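Local structure of nicotinate phosphoribosyltransferase (Porphyromonas gingivalis, 2IM5) at residues Arg156-Thr161 and Arg312-Gln317; Glu174-Val179 and Asn333-Val338; Gly220-Tyr225 and Asp361-Val366; Arg259-Lys264 and Arg288-Leu293. The protein probably catalyses the ATP-dependent synthesis of nicotinate mononucleotide from nicotinate and 5-phosphoribosyl 1-diphosphate, with release of diphosphate, in NAD biosynthesis. All blocks are in the same frame, centred on the assembly; numbering follows the deposited sequence.

Contact 1 of 4, residues Arg156-Thr161 and Arg312-Gln317; sequences REHRAT and RAIEIQ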
# COMPACT_ATOMS: atom_id res chain seq x y z
N ARG A 156 6.43 1.10 -22.56
CA ARG A 156 6.69 2.31 -23.33
C ARG A 156 5.97 2.24 -24.68
O ARG A 156 5.26 3.16 -25.07
CB ARG A 156 8.20 2.47 -23.57
CG ARG A 156 8.60 3.75 -24.30
CD ARG A 156 10.09 3.73 -24.58
NE ARG A 156 10.44 2.66 -25.52
CZ ARG A 156 11.62 2.06 -25.58
NH1 ARG A 156 12.60 2.40 -24.75
NH2 ARG A 156 11.82 1.09 -26.46
N GLU A 157 6.16 1.12 -25.37
CA GLU A 157 5.56 0.89 -26.68
C GLU A 157 4.04 1.02 -26.64
O GLU A 157 3.45 1.66 -27.51
CB GLU A 157 5.94 -0.50 -27.19
CG GLU A 157 5.33 -0.88 -28.52
CD GLU A 157 5.44 -2.37 -28.83
OE1 GLU A 157 6.57 -2.91 -28.78
OE2 GLU A 157 4.39 -3.00 -29.11
N HIS A 158 3.41 0.40 -25.64
CA HIS A 158 1.95 0.47 -25.52
C HIS A 158 1.46 1.70 -24.76
O HIS A 158 0.26 1.86 -24.54
CB HIS A 158 1.40 -0.79 -24.85
CG HIS A 158 1.53 -2.03 -25.68
ND1 HIS A 158 2.73 -2.66 -25.90
CD2 HIS A 158 0.60 -2.74 -26.37
CE1 HIS A 158 2.54 -3.70 -26.68
NE2 HIS A 158 1.26 -3.77 -26.98
N ARG A 159 2.38 2.57 -24.36
CA ARG A 159 2.02 3.79 -23.63
C ARG A 159 1.15 3.45 -22.42
O ARG A 159 0.14 4.10 -22.18
CB ARG A 159 1.28 4.75 -24.55
CG ARG A 159 2.13 5.24 -25.71
CD ARG A 159 1.30 6.02 -26.71
NE ARG A 159 2.11 6.51 -27.82
CZ ARG A 159 3.03 7.47 -27.71
NH1 ARG A 159 3.24 8.06 -26.54
NH2 ARG A 159 3.73 7.84 -28.77
N ALA A 160 1.56 2.44 -21.68
CA ALA A 160 0.84 2.02 -20.49
C ALA A 160 1.40 2.72 -19.26
O ALA A 160 2.46 2.34 -18.75
CB ALA A 160 0.93 0.50 -20.33
N THR A 161 0.71 3.76 -18.80
CA THR A 161 1.13 4.52 -17.62
C THR A 161 1.15 3.61 -16.40
O THR A 161 0.12 3.04 -16.04
CB THR A 161 0.17 5.69 -17.34
OG1 THR A 161 0.15 6.56 -18.46
CG2 THR A 161 0.62 6.46 -16.09
N ARG A 312 -0.77 -8.16 -18.57
CA ARG A 312 -2.12 -8.05 -18.05
C ARG A 312 -2.57 -6.59 -18.06
O ARG A 312 -3.75 -6.29 -18.28
CB ARG A 312 -2.19 -8.60 -16.63
CG ARG A 312 -3.58 -8.54 -16.03
CD ARG A 312 -4.49 -9.61 -16.60
NE ARG A 312 -4.11 -10.95 -16.15
CZ ARG A 312 -4.77 -12.07 -16.44
NH1 ARG A 312 -5.87 -12.03 -17.20
NH2 ARG A 312 -4.34 -13.24 -15.97
N ALA A 313 -1.63 -5.68 -17.83
CA ALA A 313 -1.94 -4.26 -17.83
C ALA A 313 -2.39 -3.85 -19.23
O ALA A 313 -3.35 -3.08 -19.39
CB ALA A 313 -0.71 -3.45 -17.42
N ILE A 314 -1.71 -4.37 -20.24
CA ILE A 314 -2.04 -4.06 -21.63
C ILE A 314 -3.45 -4.56 -21.97
O ILE A 314 -4.19 -3.89 -22.68
CB ILE A 314 -1.00 -4.70 -22.59
CG1 ILE A 314 0.34 -3.98 -22.44
CG2 ILE A 314 -1.49 -4.60 -24.04
CD1 ILE A 314 1.49 -4.64 -23.16
N GLU A 315 -3.82 -5.72 -21.44
CA GLU A 315 -5.15 -6.28 -21.68
C GLU A 315 -6.23 -5.39 -21.05
O GLU A 315 -7.24 -5.09 -21.69
CB GLU A 315 -5.25 -7.69 -21.09
CG GLU A 315 -4.45 -8.74 -21.85
CD GLU A 315 -4.18 -9.98 -21.00
OE1 GLU A 315 -5.10 -10.41 -20.26
OE2 GLU A 315 -3.06 -10.53 -21.08
N ILE A 316 -6.03 -4.98 -19.80
CA ILE A 316 -6.99 -4.12 -19.12
C ILE A 316 -7.09 -2.80 -19.86
O ILE A 316 -8.16 -2.20 -19.97
CB ILE A 316 -6.55 -3.84 -17.65
CG1 ILE A 316 -6.60 -5.14 -16.84
CG2 ILE A 316 -7.47 -2.79 -17.02
CD1 ILE A 316 -6.06 -5.01 -15.42
N GLN A 317 -5.95 -2.34 -20.37
CA GLN A 317 -5.88 -1.10 -21.12
C GLN A 317 -6.85 -1.14 -22.30
O GLN A 317 -7.51 -0.15 -22.62
CB GLN A 317 -4.43 -0.89 -21.57
CG GLN A 317 -4.11 0.45 -22.20
CD GLN A 317 -2.61 0.68 -22.30
OE1 GLN A 317 -1.82 -0.27 -22.35
NE2 GLN A 317 -2.20 1.94 -22.35

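Contact 2 of 4, residues Glu174-Val179 and Asn333-Val338; sequences EVEDRV and NLTNDV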
# COMPACT_ATOMS: atom_id res chain seq x y z
N GLU A 174 18.44 -3.82 -3.02
CA GLU A 174 19.34 -3.80 -4.16
C GLU A 174 18.61 -4.15 -5.45
O GLU A 174 18.80 -3.51 -6.48
CB GLU A 174 20.49 -4.77 -3.91
CG GLU A 174 21.50 -4.84 -5.03
CD GLU A 174 22.72 -5.64 -4.62
OE1 GLU A 174 22.55 -6.77 -4.11
OE2 GLU A 174 23.84 -5.14 -4.81
N VAL A 175 17.75 -5.17 -5.40
CA VAL A 175 17.00 -5.55 -6.59
C VAL A 175 15.99 -4.45 -6.97
O VAL A 175 15.89 -4.09 -8.15
CB VAL A 175 16.26 -6.88 -6.38
CG1 VAL A 175 15.26 -7.11 -7.50
CG2 VAL A 175 17.26 -8.03 -6.32
N GLU A 176 15.23 -3.93 -6.00
CA GLU A 176 14.26 -2.88 -6.32
C GLU A 176 14.98 -1.64 -6.86
O GLU A 176 14.50 -0.99 -7.79
CB GLU A 176 13.42 -2.47 -5.10
CG GLU A 176 12.49 -1.28 -5.39
CD GLU A 176 11.56 -0.87 -4.24
OE1 GLU A 176 11.87 -1.13 -3.05
OE2 GLU A 176 10.51 -0.24 -4.53
N ASP A 177 16.14 -1.34 -6.28
CA ASP A 177 16.93 -0.18 -6.69
C ASP A 177 17.34 -0.29 -8.16
O ASP A 177 17.13 0.62 -8.95
CB ASP A 177 18.18 -0.07 -5.82
CG ASP A 177 18.91 1.25 -6.01
OD1 ASP A 177 18.80 1.85 -7.10
OD2 ASP A 177 19.62 1.68 -5.08
N ARG A 178 17.95 -1.42 -8.51
CA ARG A 178 18.40 -1.64 -9.89
C ARG A 178 17.23 -1.71 -10.87
O ARG A 178 17.31 -1.17 -11.97
CB ARG A 178 19.25 -2.91 -9.97
CG ARG A 178 19.79 -3.21 -11.37
CD ARG A 178 20.48 -1.98 -11.97
NE ARG A 178 20.88 -2.21 -13.35
CZ ARG A 178 21.28 -1.25 -14.19
NH1 ARG A 178 21.31 0.01 -13.78
NH2 ARG A 178 21.63 -1.56 -15.43
N VAL A 179 16.16 -2.39 -10.48
CA VAL A 179 14.98 -2.52 -11.34
C VAL A 179 14.40 -1.14 -11.64
O VAL A 179 13.99 -0.87 -12.78
CB VAL A 179 13.90 -3.41 -10.68
CG1 VAL A 179 12.56 -3.25 -11.41
CG2 VAL A 179 14.33 -4.88 -10.71
N ASN A 333 5.83 -8.41 -9.62
CA ASN A 333 6.32 -8.84 -10.93
C ASN A 333 7.59 -8.09 -11.30
O ASN A 333 8.41 -8.59 -12.08
CB ASN A 333 5.26 -8.59 -12.01
CG ASN A 333 5.79 -8.87 -13.41
OD1 ASN A 333 6.46 -8.02 -14.01
ND2 ASN A 333 5.50 -10.06 -13.93
N LEU A 334 7.77 -6.90 -10.74
CA LEU A 334 8.95 -6.10 -11.02
C LEU A 334 10.04 -6.22 -9.96
O LEU A 334 11.22 -6.36 -10.29
CB LEU A 334 8.56 -4.61 -11.15
CG LEU A 334 7.60 -4.20 -12.27
CD1 LEU A 334 7.31 -2.71 -12.19
CD2 LEU A 334 8.22 -4.53 -13.62
N THR A 335 9.66 -6.19 -8.69
CA THR A 335 10.63 -6.23 -7.60
C THR A 335 11.04 -7.60 -7.09
O THR A 335 11.95 -7.71 -6.27
CB THR A 335 10.12 -5.42 -6.41
OG1 THR A 335 8.96 -6.06 -5.88
CG2 THR A 335 9.75 -3.99 -6.85
N ASN A 336 10.37 -8.65 -7.55
CA ASN A 336 10.73 -9.99 -7.12
C ASN A 336 10.50 -10.98 -8.25
O ASN A 336 9.56 -11.76 -8.22
CB ASN A 336 9.93 -10.40 -5.88
CG ASN A 336 10.60 -11.52 -5.11
OD1 ASN A 336 11.29 -12.37 -5.70
ND2 ASN A 336 10.41 -11.54 -3.79
N ASP A 337 11.37 -10.91 -9.25
CA ASP A 337 11.31 -11.78 -10.42
C ASP A 337 12.78 -12.00 -10.80
O ASP A 337 13.23 -11.67 -11.90
CB ASP A 337 10.55 -11.06 -11.55
CG ASP A 337 10.45 -11.89 -12.81
OD1 ASP A 337 10.53 -13.14 -12.73
OD2 ASP A 337 10.26 -11.29 -13.89
N VAL A 338 13.52 -12.55 -9.85
CA VAL A 338 14.95 -12.77 -10.00
C VAL A 338 15.40 -14.11 -10.57
O VAL A 338 16.60 -14.41 -10.58
CB VAL A 338 15.65 -12.56 -8.64
CG1 VAL A 338 15.31 -11.18 -8.09
CG2 VAL A 338 15.23 -13.64 -7.66

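Contact 3 of 4, residues Gly220-Tyr225 and Asp361-Val366; sequences GAIYGY and DWHYCV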
# COMPACT_ATOMS: atom_id res chain seq x y z
N GLY A 220 -14.16 2.47 9.61
CA GLY A 220 -15.22 1.49 9.78
C GLY A 220 -15.30 1.01 11.22
O GLY A 220 -16.38 0.80 11.76
N ALA A 221 -14.15 0.83 11.85
CA ALA A 221 -14.09 0.37 13.23
C ALA A 221 -14.58 1.42 14.21
O ALA A 221 -15.26 1.10 15.18
CB ALA A 221 -12.66 -0.04 13.58
N ILE A 222 -14.24 2.68 13.95
CA ILE A 222 -14.64 3.78 14.83
C ILE A 222 -16.04 4.33 14.56
O ILE A 222 -16.83 4.49 15.49
CB ILE A 222 -13.63 4.96 14.73
CG1 ILE A 222 -12.22 4.47 15.05
CG2 ILE A 222 -14.03 6.07 15.68
CD1 ILE A 222 -12.08 3.78 16.41
N TYR A 223 -16.35 4.61 13.29
CA TYR A 223 -17.64 5.19 12.92
C TYR A 223 -18.72 4.21 12.45
O TYR A 223 -19.86 4.61 12.26
CB TYR A 223 -17.43 6.24 11.84
CG TYR A 223 -16.56 7.38 12.28
CD1 TYR A 223 -17.00 8.30 13.23
CD2 TYR A 223 -15.27 7.52 11.78
CE1 TYR A 223 -16.18 9.33 13.67
CE2 TYR A 223 -14.43 8.54 12.22
CZ TYR A 223 -14.90 9.45 13.16
OH TYR A 223 -14.08 10.45 13.60
N GLY A 224 -18.37 2.95 12.27
CA GLY A 224 -19.35 1.99 11.81
C GLY A 224 -19.24 1.79 10.32
O GLY A 224 -18.68 2.63 9.60
N TYR A 225 -19.81 0.68 9.83
CA TYR A 225 -19.75 0.33 8.42
C TYR A 225 -20.58 1.18 7.46
O TYR A 225 -20.15 1.46 6.34
CB TYR A 225 -20.10 -1.14 8.26
CG TYR A 225 -19.18 -2.02 9.06
CD1 TYR A 225 -17.83 -2.15 8.72
CD2 TYR A 225 -19.62 -2.66 10.22
CE1 TYR A 225 -16.96 -2.88 9.49
CE2 TYR A 225 -18.76 -3.40 11.01
CZ TYR A 225 -17.42 -3.51 10.64
OH TYR A 225 -16.55 -4.24 11.41
N ASP A 361 -12.43 1.60 23.99
CA ASP A 361 -12.30 0.16 23.92
C ASP A 361 -11.66 -0.17 22.58
O ASP A 361 -11.63 0.67 21.68
CB ASP A 361 -13.66 -0.53 23.97
CG ASP A 361 -14.36 -0.36 25.31
OD1 ASP A 361 -13.75 -0.74 26.35
OD2 ASP A 361 -15.50 0.14 25.32
N TRP A 362 -11.15 -1.38 22.44
CA TRP A 362 -10.56 -1.81 21.18
C TRP A 362 -11.69 -2.19 20.23
O TRP A 362 -12.70 -2.74 20.65
CB TRP A 362 -9.66 -3.03 21.38
CG TRP A 362 -8.31 -2.71 21.94
CD1 TRP A 362 -7.86 -2.98 23.20
CD2 TRP A 362 -7.23 -2.07 21.25
NE1 TRP A 362 -6.56 -2.55 23.33
CE2 TRP A 362 -6.15 -1.99 22.15
CE3 TRP A 362 -7.07 -1.56 19.95
CZ2 TRP A 362 -4.92 -1.42 21.80
CZ3 TRP A 362 -5.85 -1.00 19.60
CH2 TRP A 362 -4.79 -0.93 20.53
N HIS A 363 -11.50 -1.88 18.95
CA HIS A 363 -12.48 -2.20 17.92
C HIS A 363 -11.74 -2.93 16.81
O HIS A 363 -10.72 -2.45 16.31
CB HIS A 363 -13.11 -0.91 17.36
CG HIS A 363 -13.80 -0.08 18.40
ND1 HIS A 363 -15.01 -0.43 18.94
CD2 HIS A 363 -13.42 1.06 19.01
CE1 HIS A 363 -15.36 0.46 19.86
NE2 HIS A 363 -14.41 1.38 19.92
N TYR A 364 -12.23 -4.11 16.44
CA TYR A 364 -11.61 -4.90 15.39
C TYR A 364 -11.86 -4.30 14.02
O TYR A 364 -12.93 -3.75 13.77
CB TYR A 364 -12.13 -6.33 15.39
CG TYR A 364 -11.63 -7.15 16.55
CD1 TYR A 364 -10.26 -7.27 16.80
CD2 TYR A 364 -12.52 -7.81 17.40
CE1 TYR A 364 -9.78 -8.02 17.87
CE2 TYR A 364 -12.05 -8.57 18.48
CZ TYR A 364 -10.68 -8.66 18.70
OH TYR A 364 -10.21 -9.40 19.77
N CYS A 365 -10.87 -4.42 13.14
CA CYS A 365 -10.97 -3.92 11.78
C CYS A 365 -11.13 -5.10 10.83
O CYS A 365 -10.56 -6.16 11.05
CB CYS A 365 -9.70 -3.14 11.38
SG CYS A 365 -9.34 -1.67 12.37
N VAL A 366 -11.92 -4.92 9.78
CA VAL A 366 -12.11 -5.99 8.82
C VAL A 366 -12.01 -5.43 7.41
O VAL A 366 -12.07 -4.22 7.20
CB VAL A 366 -13.49 -6.69 8.99
CG1 VAL A 366 -13.64 -7.21 10.40
CG2 VAL A 366 -14.61 -5.74 8.65
O HOH W 1 -14.39 -2.72 11.77

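Contact 4 of 4, residues Arg259-Lys264 and Arg288-Leu293; sequences RNFSKK and RRYEEL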
# COMPACT_ATOMS: atom_id res chain seq x y z
N ARG A 259 -22.96 2.00 -4.35
CA ARG A 259 -24.31 2.31 -3.91
C ARG A 259 -24.34 3.58 -3.05
O ARG A 259 -25.31 4.34 -3.11
CB ARG A 259 -24.89 1.14 -3.10
CG ARG A 259 -26.35 1.31 -2.72
CD ARG A 259 -26.84 0.16 -1.84
NE ARG A 259 -26.55 -1.15 -2.44
CZ ARG A 259 -25.73 -2.05 -1.92
NH1 ARG A 259 -25.11 -1.79 -0.77
NH2 ARG A 259 -25.51 -3.20 -2.55
N ASN A 260 -23.29 3.82 -2.28
CA ASN A 260 -23.25 4.99 -1.40
C ASN A 260 -22.33 6.13 -1.88
O ASN A 260 -22.10 7.10 -1.16
CB ASN A 260 -22.83 4.56 0.01
CG ASN A 260 -23.73 3.47 0.58
OD1 ASN A 260 -23.38 2.29 0.58
ND2 ASN A 260 -24.91 3.86 1.06
N PHE A 261 -21.81 6.00 -3.10
CA PHE A 261 -20.91 7.01 -3.67
C PHE A 261 -21.72 8.27 -3.97
O PHE A 261 -22.60 8.27 -4.82
CB PHE A 261 -20.29 6.44 -4.95
CG PHE A 261 -19.05 7.15 -5.40
CD1 PHE A 261 -18.26 7.86 -4.51
CD2 PHE A 261 -18.62 7.05 -6.73
CE1 PHE A 261 -17.06 8.44 -4.91
CE2 PHE A 261 -17.43 7.63 -7.14
CZ PHE A 261 -16.65 8.32 -6.23
N SER A 262 -21.41 9.36 -3.27
CA SER A 262 -22.14 10.61 -3.47
C SER A 262 -21.67 11.37 -4.70
O SER A 262 -20.52 11.25 -5.12
CB SER A 262 -22.00 11.51 -2.24
OG SER A 262 -20.72 12.12 -2.21
N LYS A 263 -22.56 12.15 -5.28
CA LYS A 263 -22.24 12.95 -6.46
C LYS A 263 -21.06 13.87 -6.18
O LYS A 263 -20.18 14.04 -7.02
CB LYS A 263 -23.45 13.78 -6.88
CG LYS A 263 -23.26 14.52 -8.19
CD LYS A 263 -24.53 15.24 -8.62
CE LYS A 263 -24.30 16.04 -9.90
NZ LYS A 263 -23.94 15.18 -11.06
N LYS A 264 -21.05 14.48 -5.00
CA LYS A 264 -19.97 15.39 -4.60
C LYS A 264 -18.60 14.72 -4.67
O LYS A 264 -17.65 15.26 -5.25
CB LYS A 264 -20.23 15.90 -3.19
CG LYS A 264 -19.18 16.86 -2.68
CD LYS A 264 -19.55 17.41 -1.30
CE LYS A 264 -19.65 16.31 -0.26
NZ LYS A 264 -20.09 16.85 1.06
N ARG A 288 -21.00 2.56 -14.96
CA ARG A 288 -22.44 2.64 -14.74
C ARG A 288 -22.80 3.62 -13.62
O ARG A 288 -23.73 4.43 -13.76
CB ARG A 288 -23.03 1.25 -14.42
CG ARG A 288 -24.51 1.31 -14.05
CD ARG A 288 -25.22 -0.04 -14.10
NE ARG A 288 -24.77 -0.98 -13.07
CZ ARG A 288 -23.78 -1.86 -13.24
NH1 ARG A 288 -23.14 -1.92 -14.40
NH2 ARG A 288 -23.43 -2.67 -12.25
N ARG A 289 -22.08 3.56 -12.50
CA ARG A 289 -22.38 4.45 -11.39
C ARG A 289 -22.10 5.91 -11.75
O ARG A 289 -22.85 6.80 -11.37
CB ARG A 289 -21.56 4.05 -10.15
CG ARG A 289 -21.86 4.90 -8.92
CD ARG A 289 -23.36 4.98 -8.63
NE ARG A 289 -23.62 5.72 -7.40
CZ ARG A 289 -24.80 6.25 -7.06
NH1 ARG A 289 -25.84 6.11 -7.87
NH2 ARG A 289 -24.92 6.91 -5.92
N TYR A 290 -21.01 6.16 -12.47
CA TYR A 290 -20.71 7.53 -12.87
C TYR A 290 -21.84 8.10 -13.72
O TYR A 290 -22.23 9.26 -13.55
CB TYR A 290 -19.40 7.59 -13.66
CG TYR A 290 -18.15 7.66 -12.81
CD1 TYR A 290 -18.05 8.57 -11.76
CD2 TYR A 290 -17.05 6.85 -13.09
CE1 TYR A 290 -16.87 8.68 -11.01
CE2 TYR A 290 -15.87 6.95 -12.35
CZ TYR A 290 -15.79 7.87 -11.31
OH TYR A 290 -14.62 7.96 -10.57
N GLU A 291 -22.37 7.30 -14.62
CA GLU A 291 -23.46 7.77 -15.46
C GLU A 291 -24.73 7.99 -14.66
O GLU A 291 -25.49 8.91 -14.95
CB GLU A 291 -23.68 6.79 -16.61
CG GLU A 291 -22.47 6.72 -17.51
CD GLU A 291 -22.64 5.73 -18.64
OE1 GLU A 291 -23.22 4.65 -18.40
OE2 GLU A 291 -22.19 6.04 -19.77
N GLU A 292 -24.97 7.16 -13.65
CA GLU A 292 -26.15 7.32 -12.81
C GLU A 292 -26.05 8.68 -12.13
O GLU A 292 -27.05 9.38 -11.96
CB GLU A 292 -26.22 6.24 -11.74
CG GLU A 292 -26.84 4.93 -12.18
CD GLU A 292 -26.67 3.84 -11.14
OE1 GLU A 292 -26.58 4.18 -9.93
OE2 GLU A 292 -26.63 2.65 -11.52
N LEU A 293 -24.84 9.03 -11.71
CA LEU A 293 -24.60 10.29 -11.04
C LEU A 293 -24.41 11.44 -12.01
O LEU A 293 -24.16 12.57 -11.60
CB LEU A 293 -23.35 10.17 -10.16
CG LEU A 293 -23.43 9.22 -8.97
CD1 LEU A 293 -22.06 9.08 -8.33
CD2 LEU A 293 -24.45 9.75 -7.96

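Contact 1 of 4, residues Arg156-Thr161 and Arg312-Gln317
The Schellman motif that closes helix 141-157 brings H158, R159 and A160 against I314 and Q317 of helix 310-320. The apolar half of the contact is a CH-pi interaction: I314 CD1 stands 3.6 Å from the centroid of the H158 imidazole and 9° off the ring normal, which places the methyl over the centre of one face. The other methyl of I314, CG2, lies 3.6 Å from H158 CD2, and the two side chains cross at about a right angle. On the helix side, H158 ND1 is hydrogen-bonded to L154 O, a bond that restrains the rotation of the ring.

R159 leaves the helix with positive phi, and its N still bonds R156 O at 3.0 Å. T161 then pairs through its backbone with F328, leading the chain into the parallel sheet of the TIM-barrel-like domain, where A313 and I316 also pack on F328. Within the turn, the carbonyls of H158 and R159 are gripped together by one amide. Q317 NE2 donates to R159 O at 3.2 Å and weakly to H158 O at 3.3 Å. The first bond approaches from above the carbonyl plane, 58° out of it, although R159 O lies almost in the plane of the Q317 amide. Q317 has CG anti to its backbone N (chi1 -172°) and is extended beyond it; its OE1 rests 3.5 Å from A160 CB.

Contact 2 of 4, residues Glu174-Val179 and Asn333-Val338
T335, V175 and V179 carry most of this buried contact, in which helix 173-186 packs against the last turn of helix 332-335 and the chain that follows. The backbones come close, the CA atoms of E176 and T335 being 5.1 Å apart, and no hydrogen bond passes between the two segments. T335 contributes through two groups. Its carbonyl O is met by V175 CG1 at 3.6 Å, while its methyl CG2 lies 4.1 Å from E176 CG, the two side chains running side by side in the same direction. With chi1 66°, T335 OG1 sits between the backbone N and the carbonyl carbon, where it bonds G166 O, and the E176 carboxylate likewise finds its partner outside, in a salt bridge to R170.

V175 also reaches beyond the end of the short helix: its CG2 is 4.1 Å from V338 CG1, with V175 CG1 equally near that methyl. One turn further on, V179 turns both methyls to a single carbonyl, CG2 and CG1 lying 3.5 Å and 3.6 Å from L334 O. CG1 of V179 further touches L334 CB at 4.2 Å.

Helix 141-157 packs alongside, with W141 on V175, T148 on V179 and K151, which is salt-bridged to D337, on L334, while L199 of helix 197-203 touches E176. Helix 332-335 comes just after strand 325-330 of the parallel sheet in the TIM-barrel-like domain.

Contact 3 of 4, residues Gly220-Tyr225 and Asp361-Val366
Two rings meet the opposite segment, the phenol of Y225 and the imidazole of H363. Against Y225 lies V366 CG2, 3.7 Å from OH and 3.8 Å from CE1, the two side chains crossing at about a right angle; Y252 meets the same phenol edge-to-face. V366 CG2 reaches the phenol from between its own backbone N and carbonyl carbon. H363 touches I222 CD1 through CD2 at 4.0 Å and A221 O through CG at 3.7 Å, while its NE2 is hydrogen-bonded to D360. The A221 methyl lies 3.7 Å from Y364 O and 3.9 Å from the sulphur C365 SG.

The contact joins the C-terminal end of helix 213-223 and the residues just after it to strand 363-364, an outermost strand of the five-stranded antiparallel sheet, and the chain that follows; H363 and C365 pair through their backbones with strand 347-355. The first residue of that helix, H213, is the predicted site of autophosphorylation, unmodified in this structure.

No direct hydrogen bond crosses; instead a water donates to Y225 OH and Y364 O, each at 2.7 Å. Y225 OH also bonds E381 OE2 of helix 379-389, whose A385 packs on the Y225 side chain.

Contact 4 of 4, residues Arg259-Lys264 and Arg288-Leu293
The F261 ring packs against Y290 and L293, its CE2 lying 4.0 Å from Y290 CE1 and its CD2 4.3 Å from L293 CD1, while R289 CG, anti to its backbone N (chi1 -177°), sits at the ring's edge, near its plane. The carbonyl of F261 is held by R289, whose NH2 donates to F261 O at 2.9 Å; the oxygen is tilted 25° out of the guanidinium plane. R289 NH1 forms a salt bridge with E292 OE1 at 2.9 Å. With two acceptors on different nitrogens the group is fixed in orientation, and L293 CD2 lies over one of its faces, 3.5 Å above the plane and offset toward the rim.

K263 NZ donates to L293 O at 2.7 Å, approaching almost in line with the carbonyl bond at a C=O...N angle of 169°. L293 directly follows helix 279-292, whose dipole would probably favour the ammonium there.

S262 is the N-cap of helix 263-268, its OG bonding H265 N. A266 of that helix touches F261, Y290 and L293, and L272 of strand 271-274 packs on both F261 and Y290, so the contact lies between helices 254-260, 263-268 and 279-292 beside the parallel sheet.

How the contacts relate
Contacts 1 and 2 are neighbours, with centres 20 Å apart and nearest atoms about 8 Å apart; both involve helix 141-157, since the turn that ends it makes contact 1 and its side chains flank contact 2. Contacts 3 and 4 form a second pair, with nearest atoms about 7 Å apart and centres 26 Å apart. Contacts 2 and 3 lie on opposite sides of the chain's centre, 36 Å between centres. Along the chain, the segments of contacts 1, 2 and 3 alternate, and contact 4 is nested inside all three loops. Contacts 1, 2 and 4 pack elements of the parallel-sheet barrel, whereas contact 3 ties a barrel helix to the antiparallel sheet, joining the two parts of the enzyme.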